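Putative heme binding protein (Tannerella forsythia, PDB 6EU8) probably binds heme as a member of the HmuY-like family of bacterial lipoproteins, and is seen here in its heme-free form. Local coordinates at residues Lys8-Ala19 with Gly185-Lys196; Asp40-Asn49 with Lys125-Met133. All blocks are in the same frame, centred on the assembly; numbering follows the deposited sequence.

Interaction 1. Residues Lys8-Ala19 with Gly185-Lys196; sequences KETIKKSKTIDA and GHVSFNYEFQPK
Lys15 lays its CB over one face of the Phe189 ring, 4.1 Å from the ring centroid, a CH-pi contact of aliphatic stem on aromatic surface. Tyr191 takes Lys13 CA over a face of its ring and Lys15 CG at its edge, 4.1 Å from CE1. Both rings reach the partner strand because their first torsions (chi1 49° in Phe189, 66° in Tyr191) hold CG between backbone N and carbonyl carbon, leaning each ring across the sheet. The motif is an antiparallel beta pair between the first and last strands of the chain, 11-18 and 184-194, bonded from Ile11-Phe193 to Ile17-Val187.

Ile17, Val187 and Phe189 turn to the side where Ile73 of strand 71-74 packs on them, so hydrocarbon suits these places; Lys15 and Tyr191 share that side, yet their polar ends run on to the carbonyls of Gly33 and Leu30. The other face is polar: Ser14, Thr16, Ser188 and Asn190 in its middle, with Lys12 and Glu192 toward one end, Asp18 and His186 toward the other. Ser14 OG gives a short 2.5 Å hydrogen bond to Asn190 OD1, approaching from above the carbonyl plane, and Thr16 OG1 bonds Ser188 OG at 2.8 Å. Lys12 and Glu192 slant past each other with their aliphatic parts touching, their charges near but not paired. At one end, Gly185 has a positive phi (108°) that suits glycine, and its carbonyl accepts from Ala19 N.

At the other end residues leading into the first strand meet the C-terminus: the Lys8 side chain runs extended past Pro195, CD to CB. Gln194 NE2 bonds Pro195 O on a lone pair and, weakly, Lys8 O, while Lys8 NZ gives a hydrogen bond to the C-terminal oxygen Lys196 O at 3.0 Å.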
# COMPACT_ATOMS: atom_id res chain seq x y z
N LYS A 8 -5.65 24.26 -9.74
CA LYS A 8 -4.23 23.94 -9.65
C LYS A 8 -3.82 22.95 -10.76
O LYS A 8 -4.65 22.19 -11.26
CB LYS A 8 -3.88 23.42 -8.26
CG LYS A 8 -4.09 24.48 -7.19
CD LYS A 8 -3.67 24.02 -5.81
CE LYS A 8 -4.00 25.08 -4.77
NZ LYS A 8 -3.30 24.80 -3.49
N GLU A 9 -2.56 23.02 -11.15
CA GLU A 9 -2.04 22.15 -12.19
C GLU A 9 -2.04 20.70 -11.69
O GLU A 9 -1.75 20.45 -10.51
CB GLU A 9 -0.62 22.58 -12.60
CG GLU A 9 -0.56 23.90 -13.36
CD GLU A 9 -1.17 23.79 -14.75
OE1 GLU A 9 -0.55 23.12 -15.61
OE2 GLU A 9 -2.27 24.34 -14.98
N THR A 10 -2.38 19.77 -12.58
CA THR A 10 -2.26 18.32 -12.31
C THR A 10 -0.79 17.93 -12.22
O THR A 10 0.04 18.44 -12.98
CB THR A 10 -2.95 17.50 -13.43
OG1 THR A 10 -4.29 17.95 -13.57
CG2 THR A 10 -2.98 16.01 -13.11
N ILE A 11 -0.47 17.05 -11.28
CA ILE A 11 0.88 16.55 -11.06
C ILE A 11 0.88 15.15 -11.69
O ILE A 11 0.09 14.30 -11.31
CB ILE A 11 1.20 16.50 -9.54
CG1 ILE A 11 0.97 17.88 -8.86
CG2 ILE A 11 2.62 16.02 -9.28
CD1 ILE A 11 1.89 18.99 -9.34
N LYS A 12 1.73 14.96 -12.71
CA LYS A 12 1.81 13.71 -13.46
C LYS A 12 3.22 13.16 -13.29
O LYS A 12 4.19 13.77 -13.75
CB LYS A 12 1.49 13.94 -14.94
CG LYS A 12 0.14 14.57 -15.19
CD LYS A 12 -0.20 14.59 -16.68
CE LYS A 12 -1.53 15.29 -16.93
NZ LYS A 12 -1.85 15.34 -18.39
N LYS A 13 3.36 12.03 -12.60
CA LYS A 13 4.67 11.49 -12.23
C LYS A 13 4.62 9.97 -12.16
O LYS A 13 3.53 9.37 -12.19
CB LYS A 13 5.15 12.02 -10.87
CG LYS A 13 5.30 13.53 -10.72
CD LYS A 13 6.52 14.05 -11.47
CE LYS A 13 6.66 15.56 -11.38
NZ LYS A 13 6.99 16.01 -10.00
N SER A 14 5.82 9.39 -12.07
CA SER A 14 6.02 7.95 -11.82
C SER A 14 6.82 7.81 -10.54
O SER A 14 7.61 8.69 -10.21
CB SER A 14 6.78 7.30 -12.98
OG SER A 14 6.06 7.39 -14.20
N LYS A 15 6.63 6.71 -9.81
CA LYS A 15 7.41 6.42 -8.60
C LYS A 15 7.79 4.95 -8.52
O LYS A 15 7.04 4.10 -8.99
CB LYS A 15 6.59 6.70 -7.34
CG LYS A 15 6.55 8.14 -6.90
CD LYS A 15 7.91 8.55 -6.37
CE LYS A 15 7.79 9.57 -5.28
NZ LYS A 15 9.15 10.13 -5.07
N THR A 16 8.92 4.69 -7.88
CA THR A 16 9.35 3.33 -7.56
C THR A 16 9.64 3.26 -6.06
O THR A 16 10.46 4.03 -5.55
CB THR A 16 10.58 2.91 -8.38
OG1 THR A 16 10.21 2.91 -9.77
CG2 THR A 16 11.06 1.52 -7.97
N ILE A 17 8.93 2.37 -5.36
CA ILE A 17 9.02 2.23 -3.89
C ILE A 17 9.62 0.87 -3.50
O ILE A 17 9.14 -0.19 -3.90
CB ILE A 17 7.62 2.38 -3.21
CG1 ILE A 17 6.92 3.69 -3.60
CG2 ILE A 17 7.71 2.19 -1.70
CD1 ILE A 17 7.64 4.95 -3.16
N ASP A 18 10.66 0.91 -2.66
CA ASP A 18 11.24 -0.31 -2.09
C ASP A 18 10.43 -0.74 -0.88
O ASP A 18 10.68 -0.28 0.24
CB ASP A 18 12.71 -0.09 -1.74
CG ASP A 18 13.36 -1.32 -1.14
OD1 ASP A 18 12.70 -2.35 -0.89
OD2 ASP A 18 14.59 -1.23 -0.87
N ALA A 19 9.46 -1.63 -1.11
CA ALA A 19 8.61 -2.21 -0.05
C ALA A 19 8.98 -3.67 0.22
O ALA A 19 8.14 -4.47 0.61
CB ALA A 19 7.14 -2.06 -0.43
N GLY A 185 8.59 -6.88 -4.43
CA GLY A 185 8.42 -5.80 -3.43
C GLY A 185 8.91 -4.42 -3.85
O GLY A 185 8.81 -3.47 -3.06
N HIS A 186 9.42 -4.30 -5.07
CA HIS A 186 9.78 -3.02 -5.67
C HIS A 186 8.57 -2.62 -6.49
O HIS A 186 8.32 -3.15 -7.59
CB HIS A 186 11.06 -3.11 -6.50
CG HIS A 186 12.27 -3.48 -5.70
ND1 HIS A 186 13.05 -2.54 -5.04
CD2 HIS A 186 12.86 -4.68 -5.49
CE1 HIS A 186 14.05 -3.16 -4.43
NE2 HIS A 186 13.94 -4.46 -4.67
N VAL A 187 7.76 -1.71 -5.92
CA VAL A 187 6.45 -1.36 -6.46
C VAL A 187 6.54 -0.07 -7.25
O VAL A 187 6.90 0.97 -6.68
CB VAL A 187 5.42 -1.24 -5.31
CG1 VAL A 187 4.06 -0.81 -5.83
CG2 VAL A 187 5.33 -2.55 -4.54
N SER A 188 6.23 -0.13 -8.55
CA SER A 188 6.24 1.07 -9.45
C SER A 188 4.84 1.41 -9.95
O SER A 188 4.05 0.51 -10.23
CB SER A 188 7.19 0.86 -10.65
OG SER A 188 8.52 0.70 -10.24
N PHE A 189 4.51 2.72 -10.03
CA PHE A 189 3.24 3.17 -10.57
C PHE A 189 3.38 4.53 -11.22
O PHE A 189 4.26 5.31 -10.84
CB PHE A 189 2.16 3.23 -9.46
CG PHE A 189 2.59 3.95 -8.21
CD1 PHE A 189 3.30 3.30 -7.22
CD2 PHE A 189 2.30 5.31 -8.02
CE1 PHE A 189 3.74 3.98 -6.07
CE2 PHE A 189 2.71 5.98 -6.88
CZ PHE A 189 3.42 5.32 -5.90
N ASN A 190 2.51 4.78 -12.19
CA ASN A 190 2.32 6.11 -12.77
C ASN A 190 1.08 6.70 -12.13
O ASN A 190 0.15 5.97 -11.77
CB ASN A 190 2.13 5.98 -14.29
CG ASN A 190 3.34 5.39 -15.00
OD1 ASN A 190 4.46 5.46 -14.51
ND2 ASN A 190 3.10 4.80 -16.17
N TYR A 191 1.03 8.03 -11.94
CA TYR A 191 -0.18 8.66 -11.43
C TYR A 191 -0.45 10.07 -11.99
O TYR A 191 0.47 10.72 -12.47
CB TYR A 191 -0.19 8.69 -9.88
CG TYR A 191 0.86 9.54 -9.25
CD1 TYR A 191 2.13 9.05 -8.98
CD2 TYR A 191 0.59 10.88 -8.92
CE1 TYR A 191 3.10 9.85 -8.37
CE2 TYR A 191 1.54 11.66 -8.33
CZ TYR A 191 2.77 11.16 -8.04
OH TYR A 191 3.71 11.96 -7.45
N GLU A 192 -1.69 10.50 -11.87
CA GLU A 192 -2.11 11.89 -12.16
C GLU A 192 -2.91 12.39 -10.93
O GLU A 192 -4.03 11.93 -10.68
CB GLU A 192 -2.93 11.97 -13.47
CG GLU A 192 -2.17 11.43 -14.67
CD GLU A 192 -2.80 11.76 -16.03
OE1 GLU A 192 -3.96 12.17 -16.08
OE2 GLU A 192 -2.09 11.57 -17.06
N PHE A 193 -2.32 13.31 -10.17
CA PHE A 193 -2.88 13.83 -8.89
C PHE A 193 -3.46 15.23 -9.11
O PHE A 193 -2.75 16.07 -9.64
CB PHE A 193 -1.76 13.91 -7.85
CG PHE A 193 -2.16 14.49 -6.52
CD1 PHE A 193 -2.68 13.69 -5.50
CD2 PHE A 193 -1.99 15.84 -6.26
CE1 PHE A 193 -3.05 14.22 -4.28
CE2 PHE A 193 -2.34 16.38 -5.04
CZ PHE A 193 -2.88 15.58 -4.04
N GLN A 194 -4.72 15.43 -8.70
CA GLN A 194 -5.38 16.75 -8.73
C GLN A 194 -5.34 17.42 -7.32
O GLN A 194 -6.15 17.02 -6.48
CB GLN A 194 -6.82 16.59 -9.21
CG GLN A 194 -7.61 17.91 -9.27
CD GLN A 194 -6.92 18.97 -10.12
OE1 GLN A 194 -6.82 18.83 -11.34
NE2 GLN A 194 -6.40 20.02 -9.47
N PRO A 195 -4.45 18.44 -7.10
CA PRO A 195 -4.45 19.14 -5.81
C PRO A 195 -5.68 20.03 -5.59
O PRO A 195 -6.33 20.45 -6.56
CB PRO A 195 -3.18 20.00 -5.84
CG PRO A 195 -2.43 19.60 -7.07
CD PRO A 195 -3.41 18.99 -8.00
N LYS A 196 -6.00 20.27 -4.33
CA LYS A 196 -7.02 21.25 -3.93
C LYS A 196 -6.33 22.44 -3.29
O LYS A 196 -5.12 22.45 -3.03
CB LYS A 196 -8.03 20.63 -2.94
CG LYS A 196 -9.14 19.82 -3.58
CD LYS A 196 -10.01 20.70 -4.48
CE LYS A 196 -11.42 20.16 -4.62
NZ LYS A 196 -11.41 18.81 -5.24
OXT LYS A 196 -6.97 23.46 -3.03
O HOH W 1 -7.05 23.11 -7.49

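Interaction 2. Residues Asp40-Asn49 with Lys125-Met133; sequences DFSEWHVMKN and KSKFTVAGM
Met47 CB sits over one face of the Phe128 ring, 4.2 Å from its centroid. The methionine chain then bends at chi2 (-65°), and CE meets Val130 CG2 at 3.8 Å, so the methionine spans both, while Val130 CG1 also touches the Phe128 ring edge in its plane. These strands, 44-48 and 127-131, form an antiparallel pair.

Packing is tight at the Trp44 end. Asp40 OD1 is gripped by three donors: Ser42 OG on its syn lone pair at 2.7 Å, Ser42 N in an Asx turn, and Trp44 NE1, which holds the indole in place. Beside this group Ala131 CB lies 3.4 Å from Ser42 OG, a small residue in a tight place. Gly132 N donates to Glu43 O, which sits where a side chain at Gly132 would collide. His45 NE2 bonds Glu43 OE1 in the ring plane at 2.8 Å, and His45 ND1 is hydrogen-bonded to Asp112.

The far end is polar and watery. Lys48 NZ donates to a lone pair of Lys125 O at 2.9 Å and shares a water with Lys127 NZ, while another water links Asn49 OD1 to Lys125 O. Ser126, with positive phi, closes helix 120-124 in a Schellman motif and leads into the strand. Strand 51-56 borders 44-48 on its other edge, and Val116 of strand 115-117 packs against Trp44, Thr129 and Ala131.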
# COMPACT_ATOMS: atom_id res chain seq x y z
N ASP A 40 6.51 -0.65 11.27
CA ASP A 40 5.09 -0.77 11.70
C ASP A 40 4.94 -0.47 13.19
O ASP A 40 5.75 -0.96 13.99
CB ASP A 40 4.55 -2.16 11.30
CG ASP A 40 3.13 -2.41 11.76
OD1 ASP A 40 2.94 -2.71 12.95
OD2 ASP A 40 2.19 -2.29 10.91
N PHE A 41 3.91 0.33 13.55
CA PHE A 41 3.70 0.87 14.92
C PHE A 41 2.81 0.03 15.85
O PHE A 41 2.58 0.43 17.01
CB PHE A 41 3.13 2.33 14.84
CG PHE A 41 3.98 3.29 14.02
CD1 PHE A 41 5.28 3.59 14.37
CD2 PHE A 41 3.47 3.91 12.88
CE1 PHE A 41 6.06 4.47 13.63
CE2 PHE A 41 4.26 4.77 12.11
CZ PHE A 41 5.56 5.04 12.49
N SER A 42 2.34 -1.14 15.42
CA SER A 42 1.45 -1.95 16.23
C SER A 42 2.22 -2.82 17.25
O SER A 42 3.44 -2.97 17.15
CB SER A 42 0.55 -2.79 15.33
OG SER A 42 1.25 -3.85 14.72
N GLU A 43 1.51 -3.40 18.21
CA GLU A 43 2.09 -4.46 19.02
C GLU A 43 2.20 -5.72 18.11
O GLU A 43 1.24 -6.10 17.46
CB GLU A 43 1.26 -4.77 20.28
CG GLU A 43 1.89 -5.85 21.13
CD GLU A 43 1.13 -6.07 22.42
OE1 GLU A 43 0.14 -6.84 22.43
OE2 GLU A 43 1.53 -5.40 23.42
N TRP A 44 3.39 -6.31 18.04
CA TRP A 44 3.57 -7.48 17.14
C TRP A 44 3.35 -8.77 17.92
O TRP A 44 3.67 -8.85 19.11
CB TRP A 44 4.93 -7.47 16.51
CG TRP A 44 5.19 -6.37 15.49
CD1 TRP A 44 4.36 -5.32 15.14
CD2 TRP A 44 6.41 -6.16 14.77
NE1 TRP A 44 4.99 -4.52 14.21
CE2 TRP A 44 6.24 -5.02 13.96
CE3 TRP A 44 7.61 -6.88 14.70
CZ2 TRP A 44 7.26 -4.53 13.11
CZ3 TRP A 44 8.62 -6.40 13.88
CH2 TRP A 44 8.43 -5.26 13.07
N HIS A 45 2.78 -9.76 17.24
CA HIS A 45 2.32 -10.98 17.87
C HIS A 45 2.97 -12.18 17.17
O HIS A 45 2.82 -12.34 15.94
CB HIS A 45 0.80 -11.07 17.87
CG HIS A 45 0.15 -10.03 18.76
ND1 HIS A 45 -1.12 -9.56 18.56
CD2 HIS A 45 0.61 -9.41 19.88
CE1 HIS A 45 -1.41 -8.66 19.49
NE2 HIS A 45 -0.37 -8.55 20.30
N VAL A 46 3.72 -12.95 17.97
CA VAL A 46 4.40 -14.18 17.46
C VAL A 46 3.41 -15.32 17.54
O VAL A 46 2.85 -15.61 18.61
CB VAL A 46 5.68 -14.48 18.25
CG1 VAL A 46 6.36 -15.78 17.78
CG2 VAL A 46 6.67 -13.35 18.16
N MET A 47 3.12 -15.93 16.40
CA MET A 47 2.20 -17.07 16.31
C MET A 47 3.08 -18.32 16.28
O MET A 47 4.03 -18.39 15.51
CB MET A 47 1.37 -17.02 15.03
CG MET A 47 0.44 -15.85 14.94
SD MET A 47 -0.81 -15.96 16.24
CE MET A 47 -1.12 -14.22 16.34
N LYS A 48 2.78 -19.27 17.17
CA LYS A 48 3.52 -20.54 17.26
C LYS A 48 2.46 -21.64 17.38
O LYS A 48 1.60 -21.58 18.25
CB LYS A 48 4.45 -20.54 18.48
CG LYS A 48 5.02 -21.91 18.89
CD LYS A 48 6.25 -22.27 18.10
CE LYS A 48 6.66 -23.72 18.36
NZ LYS A 48 7.90 -24.03 17.60
N ASN A 49 2.53 -22.63 16.48
CA ASN A 49 1.59 -23.74 16.46
C ASN A 49 0.12 -23.30 16.37
O ASN A 49 -0.76 -23.92 16.98
CB ASN A 49 1.80 -24.66 17.68
CG ASN A 49 3.18 -25.30 17.71
OD1 ASN A 49 3.90 -25.32 16.71
ND2 ASN A 49 3.55 -25.82 18.87
N LYS A 125 9.32 -24.41 11.98
CA LYS A 125 8.90 -24.55 13.38
C LYS A 125 7.48 -24.02 13.65
O LYS A 125 7.11 -23.81 14.83
CB LYS A 125 9.88 -23.80 14.29
CG LYS A 125 11.34 -24.21 14.21
CD LYS A 125 12.16 -23.30 15.12
CE LYS A 125 13.59 -23.78 15.27
NZ LYS A 125 13.70 -25.01 16.09
N SER A 126 6.68 -23.84 12.59
CA SER A 126 5.34 -23.29 12.63
C SER A 126 5.26 -21.94 13.37
O SER A 126 4.36 -21.74 14.18
CB SER A 126 4.35 -24.30 13.20
OG SER A 126 4.42 -25.50 12.42
N LYS A 127 6.20 -21.06 13.07
CA LYS A 127 6.32 -19.76 13.75
C LYS A 127 6.47 -18.62 12.75
O LYS A 127 7.27 -18.67 11.81
CB LYS A 127 7.52 -19.76 14.70
CG LYS A 127 7.74 -18.44 15.43
CD LYS A 127 8.46 -18.64 16.75
CE LYS A 127 9.87 -19.10 16.54
NZ LYS A 127 10.55 -19.12 17.87
N PHE A 128 5.71 -17.53 13.00
CA PHE A 128 5.83 -16.31 12.18
C PHE A 128 5.22 -15.15 12.98
O PHE A 128 4.57 -15.40 13.99
CB PHE A 128 5.14 -16.45 10.82
CG PHE A 128 3.69 -16.83 10.89
CD1 PHE A 128 2.69 -15.86 11.04
CD2 PHE A 128 3.29 -18.18 10.78
CE1 PHE A 128 1.36 -16.23 11.14
CE2 PHE A 128 1.95 -18.54 10.86
CZ PHE A 128 0.98 -17.57 11.03
N THR A 129 5.50 -13.91 12.56
CA THR A 129 5.07 -12.71 13.33
C THR A 129 4.10 -11.86 12.51
O THR A 129 4.35 -11.56 11.34
CB THR A 129 6.29 -11.88 13.73
OG1 THR A 129 7.26 -12.75 14.34
CG2 THR A 129 5.92 -10.78 14.78
N VAL A 130 3.01 -11.44 13.15
CA VAL A 130 1.97 -10.57 12.53
C VAL A 130 1.77 -9.26 13.30
O VAL A 130 2.00 -9.17 14.50
CB VAL A 130 0.63 -11.29 12.39
CG1 VAL A 130 0.74 -12.44 11.38
CG2 VAL A 130 0.14 -11.83 13.73
N ALA A 131 1.29 -8.24 12.58
CA ALA A 131 0.89 -6.96 13.19
C ALA A 131 -0.37 -7.17 14.02
O ALA A 131 -1.34 -7.75 13.55
CB ALA A 131 0.65 -5.94 12.11
N GLY A 132 -0.39 -6.69 15.27
CA GLY A 132 -1.62 -6.83 16.09
C GLY A 132 -2.85 -6.21 15.43
O GLY A 132 -3.94 -6.79 15.45
N MET A 133 -2.66 -5.03 14.85
CA MET A 133 -3.66 -4.40 14.05
C MET A 133 -3.00 -3.66 12.89
O MET A 133 -1.97 -3.03 13.11
CB MET A 133 -4.39 -3.34 14.92
CG MET A 133 -5.26 -3.89 16.04
SD MET A 133 -6.72 -4.84 15.57
CE MET A 133 -7.14 -4.17 13.97
O HOH W 2 -0.18 -1.40 11.71
O HOH W 3 10.08 -22.20 18.14
O HOH W 4 6.27 -26.67 16.07

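In the fold
From the N terminus, strand 11-18 is the first strand of the chain, but its partner is the last strand, so interaction 1 closes a loop of 165 residues and brings the regions near the two chain ends side by side. Nested within that loop, interaction 2 closes a smaller one: the chain leaves 40-49, runs through strands 51-56 to 115-117 and helix 120-124, and returns at 125-133. The loops do not cross. Both pairs belong to the same large antiparallel sheet, yet lie on opposite sides of the chain's centre, their centres 31 Å apart and their nearest atoms about 11 Å apart. Interaction 1 ties in strand 169-178, interaction 2 strands 51-56 and 115-117.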